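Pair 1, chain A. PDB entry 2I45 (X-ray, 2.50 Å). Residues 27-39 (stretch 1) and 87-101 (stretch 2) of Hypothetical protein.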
# COMPACT_ATOMS: atom_id res chain seq x y z
N HIS A 27 2.74 11.78 7.92
CA HIS A 27 4.14 11.61 8.31
C HIS A 27 5.06 11.59 7.07
O HIS A 27 4.81 12.34 6.13
CB HIS A 27 4.30 10.35 9.18
CG HIS A 27 3.53 10.41 10.47
ND1 HIS A 27 2.30 9.79 10.64
CD2 HIS A 27 3.81 11.05 11.64
CE1 HIS A 27 1.87 10.02 11.88
NE2 HIS A 27 2.77 10.78 12.50
N GLY A 28 6.10 10.74 7.04
CA GLY A 28 7.04 10.63 5.90
C GLY A 28 6.50 9.78 4.73
O GLY A 28 7.23 8.95 4.13
N PHE A 29 5.22 9.99 4.41
CA PHE A 29 4.62 9.38 3.22
C PHE A 29 3.66 10.28 2.48
O PHE A 29 2.89 11.03 3.11
CB PHE A 29 3.89 8.11 3.57
CG PHE A 29 4.80 6.98 3.88
CD1 PHE A 29 5.54 6.37 2.86
CD2 PHE A 29 4.90 6.50 5.18
CE1 PHE A 29 6.41 5.30 3.15
CE2 PHE A 29 5.73 5.42 5.49
CZ PHE A 29 6.50 4.82 4.48
N GLN A 30 3.70 10.18 1.15
CA GLN A 30 2.76 10.87 0.29
C GLN A 30 1.88 9.88 -0.48
O GLN A 30 2.37 8.92 -1.06
CB GLN A 30 3.49 11.73 -0.68
CG GLN A 30 2.54 12.71 -1.27
CD GLN A 30 3.23 13.90 -1.91
OE1 GLN A 30 3.59 13.82 -3.10
NE2 GLN A 30 3.40 15.02 -1.14
N PHE A 31 0.59 10.09 -0.49
CA PHE A 31 -0.28 9.14 -1.26
C PHE A 31 -0.94 9.91 -2.37
O PHE A 31 -1.48 11.01 -2.13
CB PHE A 31 -1.30 8.40 -0.39
CG PHE A 31 -0.70 7.71 0.82
CD1 PHE A 31 -0.51 6.33 0.85
CD2 PHE A 31 -0.31 8.41 1.94
CE1 PHE A 31 0.05 5.67 1.97
CE2 PHE A 31 0.27 7.75 3.04
CZ PHE A 31 0.43 6.39 3.05
N HIS A 32 -0.84 9.34 -3.57
CA HIS A 32 -1.54 9.84 -4.72
C HIS A 32 -2.70 8.86 -5.03
O HIS A 32 -2.50 7.63 -5.12
CB HIS A 32 -0.57 9.93 -5.88
CG HIS A 32 0.49 10.98 -5.72
ND1 HIS A 32 0.66 12.01 -6.62
CD2 HIS A 32 1.44 11.17 -4.76
CE1 HIS A 32 1.66 12.78 -6.23
NE2 HIS A 32 2.16 12.29 -5.10
N LEU A 33 -3.92 9.39 -5.14
CA LEU A 33 -5.07 8.56 -5.58
C LEU A 33 -5.52 9.18 -6.89
O LEU A 33 -5.76 10.38 -6.95
CB LEU A 33 -6.24 8.53 -4.59
CG LEU A 33 -5.95 8.30 -3.09
CD1 LEU A 33 -7.09 8.62 -2.17
CD2 LEU A 33 -5.50 6.95 -2.86
N VAL A 34 -5.59 8.35 -7.93
CA VAL A 34 -5.84 8.83 -9.28
C VAL A 34 -6.54 7.75 -9.99
O VAL A 34 -6.36 6.59 -9.64
CB VAL A 34 -4.59 8.90 -10.10
CG1 VAL A 34 -4.68 10.05 -11.08
CG2 VAL A 34 -3.40 8.93 -9.23
N LYS A 35 -7.28 8.09 -11.03
CA LYS A 35 -7.92 7.05 -11.79
C LYS A 35 -7.33 7.14 -13.16
O LYS A 35 -7.11 8.20 -13.61
CB LYS A 35 -9.41 7.24 -11.77
CG LYS A 35 -10.00 7.01 -10.37
CD LYS A 35 -11.58 6.90 -10.38
CE LYS A 35 -12.12 6.77 -8.97
NZ LYS A 35 -13.63 6.62 -8.88
N LEU A 36 -7.09 5.99 -13.81
CA LEU A 36 -6.44 5.81 -15.11
C LEU A 36 -7.33 5.13 -16.15
O LEU A 36 -8.03 4.13 -15.84
CB LEU A 36 -5.27 4.87 -14.91
CG LEU A 36 -3.92 5.53 -14.72
CD1 LEU A 36 -3.93 6.91 -13.97
CD2 LEU A 36 -3.00 4.56 -14.08
N LEU A 37 -7.27 5.67 -17.39
CA LEU A 37 -7.95 5.13 -18.55
C LEU A 37 -7.08 5.46 -19.78
O LEU A 37 -6.41 6.48 -19.77
CB LEU A 37 -9.33 5.74 -18.66
CG LEU A 37 -10.26 5.03 -19.68
CD1 LEU A 37 -10.33 3.54 -19.48
CD2 LEU A 37 -11.67 5.56 -19.63
N GLY A 38 -7.05 4.58 -20.79
CA GLY A 38 -6.07 4.68 -21.91
C GLY A 38 -4.66 4.99 -21.41
O GLY A 38 -4.24 4.39 -20.45
N ASP A 39 -3.95 5.94 -22.03
CA ASP A 39 -2.71 6.45 -21.44
C ASP A 39 -2.39 7.87 -21.83
O ASP A 39 -3.07 8.48 -22.66
CB ASP A 39 -1.52 5.61 -21.88
CG ASP A 39 -1.41 5.55 -23.41
OD1 ASP A 39 -2.16 4.73 -24.03
OD2 ASP A 39 -0.59 6.31 -23.97
N PRO A 87 2.47 4.36 -17.82
CA PRO A 87 1.35 3.82 -17.06
C PRO A 87 0.11 3.82 -17.90
O PRO A 87 -0.03 4.73 -18.66
CB PRO A 87 1.17 4.85 -15.95
CG PRO A 87 1.89 6.09 -16.37
CD PRO A 87 2.91 5.70 -17.38
N ARG A 88 -0.82 2.90 -17.71
CA ARG A 88 -1.90 2.80 -18.67
C ARG A 88 -2.99 1.76 -18.29
O ARG A 88 -2.72 0.83 -17.52
CB ARG A 88 -1.18 2.44 -19.92
CG ARG A 88 -1.98 1.81 -20.97
CD ARG A 88 -1.70 0.33 -21.11
NE ARG A 88 -0.35 -0.11 -21.45
CZ ARG A 88 -0.12 -1.40 -21.71
NH1 ARG A 88 1.10 -1.86 -21.92
NH2 ARG A 88 -1.13 -2.27 -21.70
N SER A 89 -4.23 1.90 -18.78
CA SER A 89 -5.31 1.04 -18.32
C SER A 89 -6.41 0.79 -19.37
O SER A 89 -7.07 1.71 -19.84
CB SER A 89 -5.95 1.62 -17.07
OG SER A 89 -7.04 0.82 -16.64
N GLU A 90 -6.59 -0.47 -19.71
CA GLU A 90 -7.42 -0.88 -20.80
C GLU A 90 -8.90 -0.53 -20.53
O GLU A 90 -9.52 0.14 -21.35
CB GLU A 90 -7.16 -2.37 -21.05
CG GLU A 90 -7.88 -3.05 -22.23
CD GLU A 90 -7.12 -2.91 -23.54
OE1 GLU A 90 -7.54 -3.60 -24.52
OE2 GLU A 90 -6.08 -2.11 -23.56
N ASN A 91 -9.43 -0.91 -19.38
CA ASN A 91 -10.78 -0.49 -19.00
C ASN A 91 -10.91 0.40 -17.75
O ASN A 91 -12.00 0.54 -17.21
CB ASN A 91 -11.64 -1.72 -18.89
CG ASN A 91 -11.79 -2.36 -20.21
OD1 ASN A 91 -12.44 -1.79 -21.09
ND2 ASN A 91 -11.11 -3.47 -20.43
N GLY A 92 -9.82 1.00 -17.30
CA GLY A 92 -9.88 1.89 -16.15
C GLY A 92 -9.42 1.28 -14.83
O GLY A 92 -9.79 0.18 -14.50
N CYS A 93 -8.63 2.03 -14.07
CA CYS A 93 -8.03 1.55 -12.85
C CYS A 93 -7.98 2.67 -11.84
O CYS A 93 -7.50 3.80 -12.17
CB CYS A 93 -6.56 1.19 -13.10
SG CYS A 93 -5.77 0.37 -11.67
N SER A 94 -8.41 2.34 -10.61
CA SER A 94 -8.14 3.19 -9.45
C SER A 94 -6.91 2.72 -8.71
O SER A 94 -6.82 1.55 -8.35
CB SER A 94 -9.32 3.16 -8.52
OG SER A 94 -10.47 3.51 -9.27
N LEU A 95 -6.01 3.65 -8.42
CA LEU A 95 -4.67 3.30 -8.03
C LEU A 95 -4.09 4.20 -6.95
O LEU A 95 -4.19 5.42 -7.06
CB LEU A 95 -3.79 3.42 -9.28
CG LEU A 95 -2.30 3.84 -9.18
CD1 LEU A 95 -1.38 2.68 -8.81
CD2 LEU A 95 -1.78 4.36 -10.49
N VAL A 96 -3.45 3.61 -5.95
CA VAL A 96 -2.67 4.37 -5.00
C VAL A 96 -1.19 4.32 -5.32
O VAL A 96 -0.60 3.24 -5.46
CB VAL A 96 -2.81 3.88 -3.56
CG1 VAL A 96 -2.00 4.83 -2.63
CG2 VAL A 96 -4.23 3.83 -3.16
N LEU A 97 -0.61 5.49 -5.43
CA LEU A 97 0.84 5.58 -5.40
C LEU A 97 1.33 5.94 -4.02
O LEU A 97 0.67 6.73 -3.36
CB LEU A 97 1.32 6.67 -6.35
CG LEU A 97 1.86 6.18 -7.69
CD1 LEU A 97 0.72 5.99 -8.68
CD2 LEU A 97 2.93 7.14 -8.24
N ILE A 98 2.51 5.42 -3.63
CA ILE A 98 3.12 5.76 -2.35
C ILE A 98 4.60 6.17 -2.46
O ILE A 98 5.38 5.54 -3.14
CB ILE A 98 2.97 4.59 -1.32
CG1 ILE A 98 1.51 4.28 -1.08
CG2 ILE A 98 3.57 4.94 -0.01
CD1 ILE A 98 1.05 2.96 -1.63
N GLU A 99 5.00 7.20 -1.74
CA GLU A 99 6.38 7.58 -1.70
C GLU A 99 6.73 8.07 -0.34
O GLU A 99 5.82 8.40 0.39
CB GLU A 99 6.64 8.68 -2.71
CG GLU A 99 5.51 9.71 -2.87
CD GLU A 99 5.91 10.81 -3.89
OE1 GLU A 99 6.82 11.66 -3.56
OE2 GLU A 99 5.30 10.78 -5.01
N LEU A 100 8.02 8.04 0.00
CA LEU A 100 8.63 8.89 1.06
C LEU A 100 8.50 10.40 0.65
O LEU A 100 8.08 10.73 -0.49
CB LEU A 100 10.12 8.51 1.35
CG LEU A 100 10.77 9.19 2.62
CD1 LEU A 100 10.39 8.52 3.94
CD2 LEU A 100 12.34 9.49 2.60
N SER A 101 8.82 11.29 1.59
CA SER A 101 8.91 12.74 1.33
C SER A 101 10.34 13.32 1.59
O SER A 101 11.32 12.83 0.91
CB SER A 101 7.83 13.52 2.13

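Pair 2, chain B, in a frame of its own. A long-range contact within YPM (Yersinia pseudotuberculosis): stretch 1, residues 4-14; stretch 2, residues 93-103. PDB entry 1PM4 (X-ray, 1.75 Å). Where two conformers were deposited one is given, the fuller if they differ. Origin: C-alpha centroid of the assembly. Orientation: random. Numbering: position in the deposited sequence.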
# COMPACT_ATOMS: atom_id res chain seq x y z
N PRO B 4 20.94 -0.60 -11.89
CA PRO B 4 20.41 -1.52 -10.85
C PRO B 4 21.02 -2.95 -10.77
O PRO B 4 21.29 -3.63 -11.77
CB PRO B 4 18.92 -1.64 -11.20
CG PRO B 4 18.79 -1.16 -12.60
CD PRO B 4 19.89 -0.20 -12.85
N ASN B 5 21.19 -3.43 -9.55
CA ASN B 5 21.71 -4.77 -9.36
C ASN B 5 20.52 -5.70 -9.06
O ASN B 5 19.93 -5.55 -8.01
CB ASN B 5 22.68 -4.77 -8.22
CG ASN B 5 23.47 -6.08 -8.10
OD1 ASN B 5 23.34 -6.98 -8.93
ND2 ASN B 5 24.31 -6.17 -7.07
N ILE B 6 20.15 -6.53 -10.02
CA ILE B 6 19.03 -7.48 -9.90
C ILE B 6 19.65 -8.87 -9.88
O ILE B 6 20.46 -9.22 -10.78
CB ILE B 6 18.02 -7.36 -11.12
CG1 ILE B 6 17.46 -5.95 -11.32
CG2 ILE B 6 16.84 -8.33 -11.01
CD1 ILE B 6 17.02 -5.26 -10.12
N ALA B 7 19.33 -9.68 -8.89
CA ALA B 7 19.77 -11.08 -8.83
C ALA B 7 18.61 -11.97 -9.13
O ALA B 7 17.47 -11.54 -8.99
CB ALA B 7 20.24 -11.42 -7.46
N THR B 8 18.88 -13.25 -9.37
CA THR B 8 17.79 -14.22 -9.49
C THR B 8 17.99 -15.36 -8.52
O THR B 8 19.03 -16.03 -8.54
CB THR B 8 17.72 -14.79 -10.94
OG1 THR B 8 17.43 -13.72 -11.86
CG2 THR B 8 16.58 -15.83 -11.06
N TYR B 9 17.02 -15.55 -7.64
CA TYR B 9 16.95 -16.68 -6.73
C TYR B 9 16.12 -17.75 -7.38
O TYR B 9 15.00 -17.46 -7.84
CB TYR B 9 16.31 -16.26 -5.43
CG TYR B 9 17.11 -15.18 -4.66
CD1 TYR B 9 18.06 -15.53 -3.73
CD2 TYR B 9 16.90 -13.85 -4.90
CE1 TYR B 9 18.76 -14.56 -3.07
CE2 TYR B 9 17.57 -12.86 -4.25
CZ TYR B 9 18.54 -13.22 -3.36
OH TYR B 9 19.29 -12.28 -2.66
N THR B 10 16.61 -18.98 -7.34
CA THR B 10 15.88 -20.08 -7.95
C THR B 10 15.71 -21.16 -6.89
O THR B 10 16.58 -21.35 -5.98
CB THR B 10 16.62 -20.56 -9.24
OG1 THR B 10 16.65 -19.52 -10.27
CG2 THR B 10 15.91 -21.71 -9.90
N GLY B 11 14.59 -21.87 -6.93
CA GLY B 11 14.39 -22.99 -6.04
C GLY B 11 13.12 -23.74 -6.38
O GLY B 11 12.59 -23.62 -7.49
N THR B 12 12.68 -24.53 -5.41
CA THR B 12 11.46 -25.29 -5.52
C THR B 12 10.66 -25.05 -4.27
O THR B 12 11.25 -25.00 -3.18
CB THR B 12 11.84 -26.79 -5.59
OG1 THR B 12 12.67 -27.04 -6.75
CG2 THR B 12 10.63 -27.63 -5.79
N ILE B 13 9.35 -24.80 -4.43
CA ILE B 13 8.52 -24.50 -3.24
C ILE B 13 7.44 -25.53 -3.17
O ILE B 13 6.67 -25.78 -4.13
CB ILE B 13 7.98 -23.06 -3.29
CG1 ILE B 13 7.25 -22.74 -1.99
CG2 ILE B 13 7.17 -22.77 -4.59
CD1 ILE B 13 6.88 -21.29 -1.85
N GLN B 14 7.42 -26.25 -2.08
CA GLN B 14 6.44 -27.29 -1.89
C GLN B 14 5.00 -26.77 -1.88
O GLN B 14 4.74 -25.58 -1.66
CB GLN B 14 6.76 -28.00 -0.56
CG GLN B 14 8.01 -28.89 -0.76
CD GLN B 14 8.79 -29.11 0.53
OE1 GLN B 14 8.67 -28.32 1.47
NE2 GLN B 14 9.53 -30.20 0.58
N SER B 93 -1.45 -26.63 -4.26
CA SER B 93 -0.93 -27.83 -3.62
C SER B 93 0.23 -28.47 -4.42
O SER B 93 0.87 -29.39 -3.96
CB SER B 93 -2.03 -28.82 -3.36
OG SER B 93 -3.03 -28.18 -2.60
N GLU B 94 0.47 -27.99 -5.64
CA GLU B 94 1.51 -28.49 -6.52
C GLU B 94 2.88 -27.93 -6.21
O GLU B 94 3.11 -26.72 -6.26
CB GLU B 94 1.16 -28.22 -7.98
CG GLU B 94 2.12 -28.82 -8.99
CD GLU B 94 1.58 -28.80 -10.45
OE1 GLU B 94 2.07 -29.58 -11.23
OE2 GLU B 94 0.76 -27.94 -10.81
N THR B 95 3.81 -28.83 -5.90
CA THR B 95 5.19 -28.45 -5.68
C THR B 95 5.73 -27.94 -6.99
O THR B 95 5.51 -28.58 -8.04
CB THR B 95 5.99 -29.67 -5.21
OG1 THR B 95 5.52 -30.01 -3.88
CG2 THR B 95 7.46 -29.31 -5.10
N SER B 96 6.31 -26.75 -6.93
CA SER B 96 6.65 -25.98 -8.11
C SER B 96 8.04 -25.35 -8.07
O SER B 96 8.48 -24.91 -7.02
CB SER B 96 5.67 -24.82 -8.25
OG SER B 96 4.30 -25.24 -8.25
N ASN B 97 8.68 -25.23 -9.24
CA ASN B 97 9.85 -24.36 -9.37
C ASN B 97 9.44 -22.93 -9.04
O ASN B 97 8.30 -22.52 -9.31
CB ASN B 97 10.33 -24.40 -10.84
CG ASN B 97 11.22 -23.22 -11.22
OD1 ASN B 97 10.75 -22.14 -11.72
ND2 ASN B 97 12.56 -23.40 -10.99
N TYR B 98 10.37 -22.16 -8.50
CA TYR B 98 10.23 -20.70 -8.55
C TYR B 98 11.54 -20.03 -8.97
O TYR B 98 12.63 -20.62 -8.84
CB TYR B 98 9.78 -20.14 -7.20
CG TYR B 98 10.87 -20.16 -6.12
CD1 TYR B 98 11.73 -19.10 -5.93
CD2 TYR B 98 10.97 -21.23 -5.23
CE1 TYR B 98 12.73 -19.17 -5.02
CE2 TYR B 98 11.90 -21.26 -4.25
CZ TYR B 98 12.79 -20.19 -4.12
OH TYR B 98 13.81 -20.22 -3.13
N SER B 99 11.43 -18.83 -9.48
CA SER B 99 12.56 -17.95 -9.64
C SER B 99 12.10 -16.55 -9.26
O SER B 99 11.00 -16.11 -9.61
CB SER B 99 13.20 -18.01 -11.05
OG SER B 99 12.35 -17.52 -12.08
N LEU B 100 12.91 -15.85 -8.49
CA LEU B 100 12.58 -14.49 -8.06
C LEU B 100 13.73 -13.60 -8.58
O LEU B 100 14.86 -13.75 -8.13
CB LEU B 100 12.56 -14.44 -6.55
CG LEU B 100 12.15 -13.08 -6.00
CD1 LEU B 100 10.71 -12.77 -6.27
CD2 LEU B 100 12.46 -12.93 -4.53
N ASP B 101 13.42 -12.69 -9.46
CA ASP B 101 14.33 -11.64 -9.84
C ASP B 101 14.10 -10.50 -8.88
O ASP B 101 12.96 -10.06 -8.69
CB ASP B 101 14.04 -11.15 -11.22
CG ASP B 101 14.16 -12.18 -12.28
OD1 ASP B 101 14.78 -13.25 -12.12
OD2 ASP B 101 13.55 -11.99 -13.35
N ALA B 102 15.14 -10.06 -8.20
CA ALA B 102 15.01 -8.94 -7.21
C ALA B 102 16.22 -8.05 -7.10
O ALA B 102 17.35 -8.51 -7.17
CB ALA B 102 14.78 -9.53 -5.85
N THR B 103 15.96 -6.79 -6.84
CA THR B 103 17.00 -5.84 -6.47
C THR B 103 17.79 -6.37 -5.30
O THR B 103 17.21 -6.82 -4.35
CB THR B 103 16.36 -4.53 -6.00
OG1 THR B 103 15.59 -4.00 -7.04
CG2 THR B 103 17.47 -3.48 -5.78
O HOH W 1 16.35 -19.44 -3.80
O HOH W 2 13.15 -26.08 -9.71

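Both pairs consist of two antiparallel strands joined edge to edge, with N-to-C directions at 161° in pair 1 and 153° in pair 2 and axes approaching to 4.6 and 4.4 Å. Fourteen central residues superpose on N, CA and C with an RMSD of 0.5 Å, which places A:His32 on B:Tyr9 and A:Leu97 on B:Leu100 (CA shifts 0.3 and 0.2 Å). Register and hydrogen-bonding phase therefore coincide.

The hydrogen-bonded pairs confirm this. A:His32 N donates to A:Leu97 O (3.0 Å) and A:Leu97 N to A:His32 O (2.9 Å); in pair 2, B:Tyr9 N to B:Leu100 O measures 2.9 Å and B:Leu100 N to B:Tyr9 O 2.7 Å. The next rung differs. A:Val34 N to A:Leu95 O is a weak bond at 3.4 Å, with CA atoms 5.8 Å apart, whereas at the matching rung B:Gly11 N reaches B:Tyr98 O at 3.0 Å, with CA atoms 5.4 Å apart.

That rung also shows the sharpest exchange of side chains. B:Tyr98, with chi1 in p, swings its ring across to the opposing strand, and B:Gly11 CA lies over the ring face, 3.9 Å from its centroid and 27° off the normal. An ideal CB on B:Gly11 would stand 2.8 Å from B:Tyr98 OH, a clash, so the missing side chain makes room for the ring. A water extends the arrangement, hydrogen-bonded to B:Tyr98 OH (2.7 Å) and donating to B:Thr10 O (2.9 Å). In pair 1, A:Val34 carries a side chain and A:Leu95 turns to the next residue on its face, with A:Leu95 CD2 3.8 Å from A:Leu36 CD2. B:Ile13, the match of A:Leu36, instead meets the tyrosine ring, its CB 4.0 Å from B:Tyr98 CD2.

On one face, the four residues A:Phe31, A:Leu33, A:Val96 and A:Ile98 are apolar and buried: A:Phe31 CD1 lies 3.5 Å from A:Ile98 CG1, and A:Leu33 CD2 lies 3.4 Å from A:Val96 CG2. The matching residues, B:Thr8, B:Thr10, B:Ser99 and B:Asp101, are polar and at least partly exposed. Where A:Phe31 packs on A:Ile98, B:Thr8 OG1 donates a hydrogen bond to B:Asp101 OD1 at 2.7 Å, replacing apolar contact with a directional link.

Pair 1 alone has a bulge: register shifts by two between A:Leu36 and A:Gly38, after which A:Ser89 N donates to A:Gly38 O (3.0 Å). In pair 2 the ladder keeps a single register from B:Ile6 to B:Ile13.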